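Local coordinates for aminofutalosine deaminase (PDB 7LKK), which catalyses the hydrolytic deamination of aminofutalosine in the menaquinone pathway of Helicobacter pylori and probably also converts adenosine to inosine, at residues F75-T80 with S324-G329; A279-L284 with V316-L321. All coordinates share one frame; numbering follows the deposited sequence.

Interaction 1. Residues F75-T80 with S324-G329; sequences FINAHT and SVATDG. With FE (Fe (III) ion), chain E; MCF ((8R)-3-(5-S-methyl-5-thio-beta-D-ribofuranosyl)-3,6,7,8-tetrahydroimidazo[4,5-d][1,3]diazepin-8-ol), chain J.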
ATOM      1  N   PHE A  75      16.530   9.816   4.541  1.00 17.60           N
ATOM      2  CA  PHE A  75      15.386  10.341   3.816  1.00 17.54           C
ATOM      3  C   PHE A  75      15.057  11.757   4.272  1.00 15.68           C
ATOM      4  O   PHE A  75      15.437  12.198   5.360  1.00 17.65           O
ATOM      5  CB  PHE A  75      14.161   9.451   4.018  1.00 17.39           C
ATOM      6  CG  PHE A  75      14.263   8.114   3.346  1.00 15.22           C
ATOM      7  CD1 PHE A  75      14.690   8.012   2.034  1.00 12.21           C
ATOM      8  CD2 PHE A  75      13.921   6.958   4.029  1.00 18.03           C
ATOM      9  CE1 PHE A  75      14.782   6.780   1.415  1.00 17.69           C
ATOM     10  CE2 PHE A  75      14.008   5.723   3.418  1.00 19.38           C
ATOM     11  CZ  PHE A  75      14.441   5.634   2.108  1.00 18.90           C
ATOM     12  N   ILE A  76      14.339  12.471   3.412  1.00 16.80           N
ATOM     13  CA  ILE A  76      13.744  13.759   3.744  1.00 15.42           C
ATOM     14  C   ILE A  76      12.236  13.613   3.596  1.00 15.22           C
ATOM     15  O   ILE A  76      11.749  13.212   2.531  1.00 16.63           O
ATOM     16  CB  ILE A  76      14.278  14.890   2.852  1.00 19.08           C
ATOM     17  CG1 ILE A  76      15.751  15.176   3.162  1.00 16.70           C
ATOM     18  CG2 ILE A  76      13.447  16.152   3.045  1.00 19.98           C
ATOM     19  CD1 ILE A  76      16.725  14.392   2.311  1.00 17.82           C
ATOM     20  N   ASN A  77      11.503  13.915   4.663  1.00 18.50           N
ATOM     21  CA  ASN A  77      10.041  13.894   4.664  1.00 17.12           C
ATOM     22  C   ASN A  77       9.590  15.351   4.703  1.00 15.87           C
ATOM     23  O   ASN A  77       9.529  15.961   5.773  1.00 17.60           O
ATOM     24  CB  ASN A  77       9.502  13.092   5.846  1.00 17.68           C
ATOM     25  CG  ASN A  77       8.002  12.865   5.764  1.00 19.54           C
ATOM     26  OD1 ASN A  77       7.364  13.210   4.769  1.00 18.26           O
ATOM     27  ND2 ASN A  77       7.432  12.284   6.813  1.00 18.13           N
ATOM     28  N   ALA A  78       9.274  15.903   3.531  1.00 16.15           N
ATOM     29  CA  ALA A  78       9.160  17.348   3.361  1.00 18.52           C
ATOM     30  C   ALA A  78       7.834  17.929   3.834  1.00 17.23           C
ATOM     31  O   ALA A  78       7.685  19.156   3.808  1.00 18.00           O
ATOM     32  CB  ALA A  78       9.372  17.717   1.891  1.00 15.85           C
ATOM     33  N   HIS A  79       6.874  17.104   4.252  1.00 17.03           N
ATOM     34  CA  HIS A  79       5.553  17.614   4.617  1.00 16.15           C
ATOM     35  C   HIS A  79       4.898  16.652   5.599  1.00 22.42           C
ATOM     36  O   HIS A  79       4.457  15.568   5.204  1.00 21.90           O
ATOM     37  CB  HIS A  79       4.682  17.801   3.378  1.00 18.43           C
ATOM     38  CG  HIS A  79       3.377  18.483   3.652  1.00 18.73           C
ATOM     39  ND1 HIS A  79       3.258  19.854   3.730  1.00 14.68           N
ATOM     40  CD2 HIS A  79       2.136  17.983   3.862  1.00 19.46           C
ATOM     41  CE1 HIS A  79       1.999  20.170   3.977  1.00 20.31           C
ATOM     42  NE2 HIS A  79       1.298  19.054   4.061  1.00 18.44           N
ATOM     43  N   THR A  80       4.827  17.047   6.869  1.00 19.86           N
ATOM     44  CA  THR A  80       4.092  16.280   7.864  1.00 22.02           C
ATOM     45  C   THR A  80       3.461  17.242   8.862  1.00 26.89           C
ATOM     46  O   THR A  80       3.890  18.390   9.003  1.00 25.32           O
ATOM     47  CB  THR A  80       4.991  15.267   8.585  1.00 25.21           C
ATOM     48  OG1 THR A  80       4.192  14.445   9.445  1.00 34.16           O
ATOM     49  CG2 THR A  80       6.043  15.985   9.411  1.00 26.64           C
ATOM     50  N   SER A 324       8.598  15.554  -4.773  1.00 16.59           N
ATOM     51  CA  SER A 324       9.068  14.910  -3.558  1.00 16.01           C
ATOM     52  C   SER A 324       7.890  14.211  -2.888  1.00 16.29           C
ATOM     53  O   SER A 324       6.756  14.698  -2.932  1.00 19.94           O
ATOM     54  CB  SER A 324       9.698  15.919  -2.592  1.00 19.29           C
ATOM     55  OG  SER A 324      10.660  16.729  -3.245  1.00 20.87           O
ATOM     56  N   VAL A 325       8.163  13.068  -2.267  1.00 17.23           N
ATOM     57  CA  VAL A 325       7.132  12.230  -1.664  1.00 12.90           C
ATOM     58  C   VAL A 325       7.157  12.418  -0.155  1.00 16.52           C
ATOM     59  O   VAL A 325       8.215  12.296   0.476  1.00 14.99           O
ATOM     60  CB  VAL A 325       7.329  10.750  -2.036  1.00 14.27           C
ATOM     61  CG1 VAL A 325       6.199   9.903  -1.451  1.00 16.55           C
ATOM     62  CG2 VAL A 325       7.398  10.591  -3.545  1.00 15.46           C
ATOM     63  N   ALA A 326       5.993  12.707   0.428  1.00 16.93           N
ATOM     64  CA  ALA A 326       5.869  12.969   1.855  1.00 17.86           C
ATOM     65  C   ALA A 326       4.678  12.212   2.428  1.00 16.81           C
ATOM     66  O   ALA A 326       3.744  11.840   1.714  1.00 14.82           O
ATOM     67  CB  ALA A 326       5.719  14.470   2.143  1.00 16.11           C
ATOM     68  N   THR A 327       4.723  11.997   3.745  1.00 16.39           N
ATOM     69  CA  THR A 327       3.720  11.191   4.433  1.00 17.84           C
ATOM     70  C   THR A 327       2.465  11.971   4.792  1.00 18.98           C
ATOM     71  O   THR A 327       1.432  11.349   5.066  1.00 21.03           O
ATOM     72  CB  THR A 327       4.303  10.605   5.721  1.00 21.75           C
ATOM     73  OG1 THR A 327       4.709  11.672   6.592  1.00 19.13           O
ATOM     74  CG2 THR A 327       5.503   9.724   5.418  1.00 19.73           C
ATOM     75  N   ASP A 328       2.535  13.304   4.816  1.00 20.27           N
ATOM     76  CA  ASP A 328       1.518  14.129   5.463  1.00 22.36           C
ATOM     77  C   ASP A 328       1.458  13.749   6.938  1.00 23.35           C
ATOM     78  O   ASP A 328       2.412  13.173   7.473  1.00 27.50           O
ATOM     79  CB  ASP A 328       0.150  13.973   4.786  1.00 17.06           C
ATOM     80  CG  ASP A 328      -0.549  15.302   4.561  1.00 23.73           C
ATOM     81  OD1 ASP A 328      -0.133  16.303   5.177  1.00 23.09           O
ATOM     82  OD2 ASP A 328      -1.519  15.344   3.774  1.00 19.92           O
ATOM     83  N   GLY A 329       0.356  14.061   7.611  1.00 27.31           N
ATOM     84  CA  GLY A 329       0.186  13.699   8.999  1.00 22.67           C
ATOM     85  C   GLY A 329      -0.736  12.501   9.168  1.00 26.57           C
ATOM     86  O   GLY A 329      -1.383  12.038   8.233  1.00 22.54           O
TER
HETATM   87 FE    FE E 501      -0.591  18.927   4.892  1.00 27.30          FE
HETATM   88  O8  MCF J 506      -2.378  18.594   4.155  1.00 30.79           O
HETATM   89  C8  MCF J 506      -3.295  17.763   4.819  1.00 28.39           C
HETATM   90  C7  MCF J 506      -4.658  17.727   4.135  1.00 25.65           C
HETATM   91  N6  MCF J 506      -4.948  18.990   3.502  1.00 25.30           N
HETATM   92  C5  MCF J 506      -4.794  20.215   4.255  1.00 26.51           C
HETATM   93  N4  MCF J 506      -4.342  20.320   5.638  1.00 24.69           N
HETATM   94  C10 MCF J 506      -3.956  19.335   6.677  1.00 25.35           C
HETATM   95  C9  MCF J 506      -3.434  18.107   6.317  1.00 24.50           C
HETATM   96  N1  MCF J 506      -3.174  17.440   7.432  1.00 26.38           N
HETATM   97  C2  MCF J 506      -3.489  18.194   8.483  1.00 26.43           C
HETATM   98  N3  MCF J 506      -3.956  19.355   8.015  1.00 23.54           N
HETATM   99  C1S MCF J 506      -4.428  20.459   8.907  1.00 29.09           C
HETATM  100  C2S MCF J 506      -3.964  21.866   8.462  1.00 28.97           C
HETATM  101  O2S MCF J 506      -2.711  22.130   8.930  1.00 23.50           O
HETATM  102  O4S MCF J 506      -5.706  20.530   8.876  1.00 27.92           O
HETATM  103  C4S MCF J 506      -6.078  22.064   9.240  1.00 29.99           C
HETATM  104  C3S MCF J 506      -4.988  22.769   9.139  1.00 29.79           C
HETATM  105  O3S MCF J 506      -4.505  23.143  10.517  1.00 30.91           O
HETATM  106  C5S MCF J 506      -7.131  22.569   8.269  1.00 31.10           C
HETATM  107  S5S MCF J 506      -8.171  23.810   9.090  1.00 38.43           S
HETATM  108  C6S MCF J 506      -9.018  24.807   7.831  1.00 34.28           C
HETATM  109  O   HOH W   1       9.472  14.568   0.924  1.00 19.78           O
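The carboxamide of Asn-77 lies across the side chain of Thr-327 at about a right angle and grips that residue twice. With CG anti to the backbone N (chi1 -171°), ND2 reaches Thr-327 OG1 at 2.8 Å along a nearly straight bond (172° at the hydrogen), in the plane of the amide, while OD1 accepts from Thr-327 N at 3.1 Å. Gln-125 takes a second bond from ND2, which further fixes the amide rotation. Thr-327 OG1 in turn donates to Asp-328 O at 2.9 Å, on a lone pair; Thr-80 OG1 donates to the same oxygen from above the carbonyl plane. A weak bond from Asp-328 N to His-79 O adds to the join.

Beyond these bonds the two segments converge on iron. His-79 NE2 binds the metal at 2.1 Å, and Asp-328 OD1 makes a longer approach of 2.7 Å at the edge of the imidazole, the ring and carboxylate planes 51° apart. Asp-328 OD2 is held by Ser-302 and lies against C8 of the coformycin, whose O8 is an iron ligand at 2.0 Å. His-81 and His-221 complete the protein ligands.

At the other end a water accepts from Ala-78 N and lies 2.6 Å from Val-325 O, spanning the gap where the strands part. This is where the first and eighth strands of the amidohydrolase TIM barrel meet: strand 130-137 flanks 75-80, strand 294-298 flanks 324-329, and helix 338-348 packs on Phe-75, Val-325 and Thr-327.

Interaction 2. Residues A279-L284 with V316-L321; sequences ASLEAL and VREAGL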
ATOM      1  N   ALA A 279      -4.624  20.534 -10.194  1.00 21.27           N
ATOM      2  CA  ALA A 279      -4.021  21.604 -10.971  1.00 17.74           C
ATOM      3  C   ALA A 279      -3.905  21.172 -12.425  1.00 23.11           C
ATOM      4  O   ALA A 279      -3.347  20.111 -12.724  1.00 22.01           O
ATOM      5  CB  ALA A 279      -2.644  21.967 -10.414  1.00 20.45           C
ATOM      6  N   SER A 280      -4.447  21.986 -13.327  1.00 23.00           N
ATOM      7  CA  SER A 280      -4.321  21.707 -14.747  1.00 22.47           C
ATOM      8  C   SER A 280      -2.868  21.874 -15.190  1.00 20.67           C
ATOM      9  O   SER A 280      -2.007  22.343 -14.439  1.00 17.73           O
ATOM     10  CB  SER A 280      -5.227  22.633 -15.556  1.00 23.41           C
ATOM     11  OG  SER A 280      -4.745  23.964 -15.507  1.00 21.39           O
ATOM     12  N   LEU A 281      -2.600  21.481 -16.437  1.00 21.32           N
ATOM     13  CA  LEU A 281      -1.260  21.658 -16.989  1.00 21.78           C
ATOM     14  C   LEU A 281      -0.880  23.134 -17.040  1.00 20.31           C
ATOM     15  O   LEU A 281       0.262  23.500 -16.740  1.00 21.69           O
ATOM     16  CB  LEU A 281      -1.172  21.028 -18.379  1.00 22.51           C
ATOM     17  CG  LEU A 281       0.194  21.097 -19.067  1.00 20.87           C
ATOM     18  CD1 LEU A 281       1.268  20.455 -18.201  1.00 18.40           C
ATOM     19  CD2 LEU A 281       0.142  20.442 -20.438  1.00 23.17           C
ATOM     20  N   GLU A 282      -1.827  23.998 -17.412  1.00 23.83           N
ATOM     21  CA  GLU A 282      -1.550  25.431 -17.418  1.00 25.89           C
ATOM     22  C   GLU A 282      -1.205  25.930 -16.020  1.00 20.73           C
ATOM     23  O   GLU A 282      -0.287  26.743 -15.851  1.00 26.66           O
ATOM     24  CB  GLU A 282      -2.744  26.201 -17.980  1.00 27.09           C
ATOM     25  CG  GLU A 282      -2.512  27.705 -18.065  1.00 32.62           C
ATOM     26  CD  GLU A 282      -3.800  28.497 -18.165  1.00 37.97           C
ATOM     27  OE1 GLU A 282      -4.785  27.971 -18.725  1.00 42.20           O
ATOM     28  OE2 GLU A 282      -3.827  29.650 -17.682  1.00 43.49           O
ATOM     29  N   ALA A 283      -1.921  25.445 -15.003  1.00 19.07           N
ATOM     30  CA  ALA A 283      -1.644  25.872 -13.635  1.00 24.38           C
ATOM     31  C   ALA A 283      -0.259  25.422 -13.184  1.00 21.08           C
ATOM     32  O   ALA A 283       0.479  26.194 -12.561  1.00 21.07           O
ATOM     33  CB  ALA A 283      -2.718  25.332 -12.691  1.00 21.30           C
ATOM     34  N   LEU A 284       0.113  24.177 -13.491  1.00 21.36           N
ATOM     35  CA  LEU A 284       1.446  23.700 -13.137  1.00 20.99           C
ATOM     36  C   LEU A 284       2.523  24.482 -13.879  1.00 21.62           C
ATOM     37  O   LEU A 284       3.574  24.804 -13.310  1.00 20.98           O
ATOM     38  CB  LEU A 284       1.564  22.206 -13.431  1.00 19.66           C
ATOM     39  CG  LEU A 284       0.781  21.254 -12.525  1.00 20.14           C
ATOM     40  CD1 LEU A 284       1.090  19.806 -12.884  1.00 21.67           C
ATOM     41  CD2 LEU A 284       1.094  21.523 -11.061  1.00 19.85           C
ATOM     42  N   VAL A 316       2.792  16.268 -14.382  1.00 20.50           N
ATOM     43  CA  VAL A 316       3.888  16.935 -13.687  1.00 17.58           C
ATOM     44  C   VAL A 316       5.122  16.990 -14.578  1.00 21.14           C
ATOM     45  O   VAL A 316       5.815  18.013 -14.651  1.00 16.89           O
ATOM     46  CB  VAL A 316       4.182  16.223 -12.353  1.00 21.35           C
ATOM     47  CG1 VAL A 316       5.498  16.707 -11.764  1.00 22.54           C
ATOM     48  CG2 VAL A 316       3.033  16.442 -11.370  1.00 25.37           C
ATOM     49  N   ARG A 317       5.411  15.889 -15.273  1.00 22.63           N
ATOM     50  CA  ARG A 317       6.541  15.861 -16.194  1.00 20.51           C
ATOM     51  C   ARG A 317       6.325  16.812 -17.365  1.00 16.88           C
ATOM     52  O   ARG A 317       7.250  17.521 -17.774  1.00 21.12           O
ATOM     53  CB  ARG A 317       6.759  14.430 -16.688  1.00 18.25           C
ATOM     54  CG  ARG A 317       7.983  14.231 -17.560  1.00 20.56           C
ATOM     55  CD  ARG A 317       8.299  12.747 -17.700  1.00 23.11           C
ATOM     56  NE  ARG A 317       7.235  12.020 -18.387  1.00 22.14           N
ATOM     57  CZ  ARG A 317       7.059  10.703 -18.312  1.00 23.09           C
ATOM     58  NH1 ARG A 317       7.872   9.963 -17.571  1.00 24.95           N
ATOM     59  NH2 ARG A 317       6.066  10.127 -18.976  1.00 23.76           N
ATOM     60  N   GLU A 318       5.104  16.846 -17.908  1.00 20.58           N
ATOM     61  CA  GLU A 318       4.807  17.739 -19.025  1.00 19.60           C
ATOM     62  C   GLU A 318       4.988  19.204 -18.646  1.00 25.53           C
ATOM     63  O   GLU A 318       5.345  20.026 -19.500  1.00 21.64           O
ATOM     64  CB  GLU A 318       3.385  17.484 -19.527  1.00 20.23           C
ATOM     65  CG  GLU A 318       3.206  16.112 -20.163  1.00 21.89           C
ATOM     66  CD  GLU A 318       1.764  15.649 -20.177  1.00 27.42           C
ATOM     67  OE1 GLU A 318       0.871  16.463 -19.855  1.00 24.06           O
ATOM     68  OE2 GLU A 318       1.521  14.468 -20.513  1.00 26.18           O
ATOM     69  N   ALA A 319       4.746  19.554 -17.384  1.00 22.69           N
ATOM     70  CA  ALA A 319       4.947  20.919 -16.915  1.00 17.07           C
ATOM     71  C   ALA A 319       6.406  21.245 -16.631  1.00 25.90           C
ATOM     72  O   ALA A 319       6.717  22.399 -16.309  1.00 23.21           O
ATOM     73  CB  ALA A 319       4.116  21.171 -15.656  1.00 24.00           C
ATOM     74  N   GLY A 320       7.304  20.269 -16.741  1.00 18.10           N
ATOM     75  CA  GLY A 320       8.703  20.514 -16.459  1.00 24.71           C
ATOM     76  C   GLY A 320       9.046  20.546 -14.990  1.00 23.67           C
ATOM     77  O   GLY A 320       9.986  21.244 -14.596  1.00 26.55           O
ATOM     78  N   LEU A 321       8.310  19.811 -14.163  1.00 21.19           N
ATOM     79  CA  LEU A 321       8.525  19.790 -12.726  1.00 18.28           C
ATOM     80  C   LEU A 321       8.828  18.371 -12.262  1.00 19.23           C
ATOM     81  O   LEU A 321       8.733  17.405 -13.022  1.00 24.78           O
ATOM     82  CB  LEU A 321       7.307  20.355 -11.983  1.00 21.36           C
ATOM     83  CG  LEU A 321       7.115  21.865 -12.141  1.00 23.60           C
ATOM     84  CD1 LEU A 321       5.742  22.299 -11.640  1.00 22.24           C
ATOM     85  CD2 LEU A 321       8.218  22.611 -11.417  1.00 21.87           C
TER
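In the outer helical layer of the TIM barrel, the start of helix 281-291 packs against the end of helix 313-318, with Leu-281 and Leu-284 facing Ala-319 in a largely apolar contact. The tightest meeting is methylene to methyl: Leu-284 CB stands 3.5 Å from Ala-319 CB, and the small alanine lets the backbones come close here. Leu-284 has CG anti to its carbonyl carbon (chi1 -71°), which carries CD1 across to Val-316, 4.2 Å from CG2 at an oblique crossing. One turn earlier, Leu-281 extends CD1 over the backbone of the opposing helix end, 3.7 Å from Ala-319 N, and also rests on CB of Glu-318, at the solvent-facing margin.

Both helix ends are capped. Ser-280 OG accepts from Ala-283 N at 3.2 Å as the N-cap of helix 281-291, and the chain leaves the other helix through a Schellman motif, with Gly-320 at positive phi and Leu-321 N bonded back to Val-316 O. Strand 294-298 lies beneath, its Leu-296 touching Leu-284, Val-316 and Leu-321. After the turn, Leu-321 swings back to the first helix, placing its CD1 methyl 3.7 Å from Leu-284 O.

Interactions 1 and 2 occupy successive layers of one barrel, their centres about 21 Å apart and without direct touch. They are joined through the chain: the Schellman turn of 316-321 leads straight into strand 323-325, whose C-terminal extension delivers Asp-328 to the metal. Interaction 2 is nested within the long loop that interaction 1 closes. The latter lies about 3 Å from the centre of the chain, at the iron and the inhibitor, whereas interaction 2 is about 19 Å from that centre; its Leu-284 CD2 is 16.2 Å from the iron. Interaction 1 is thus a polar contact at the metal and inhibitor site, interaction 2 largely apolar packing in the outer helices.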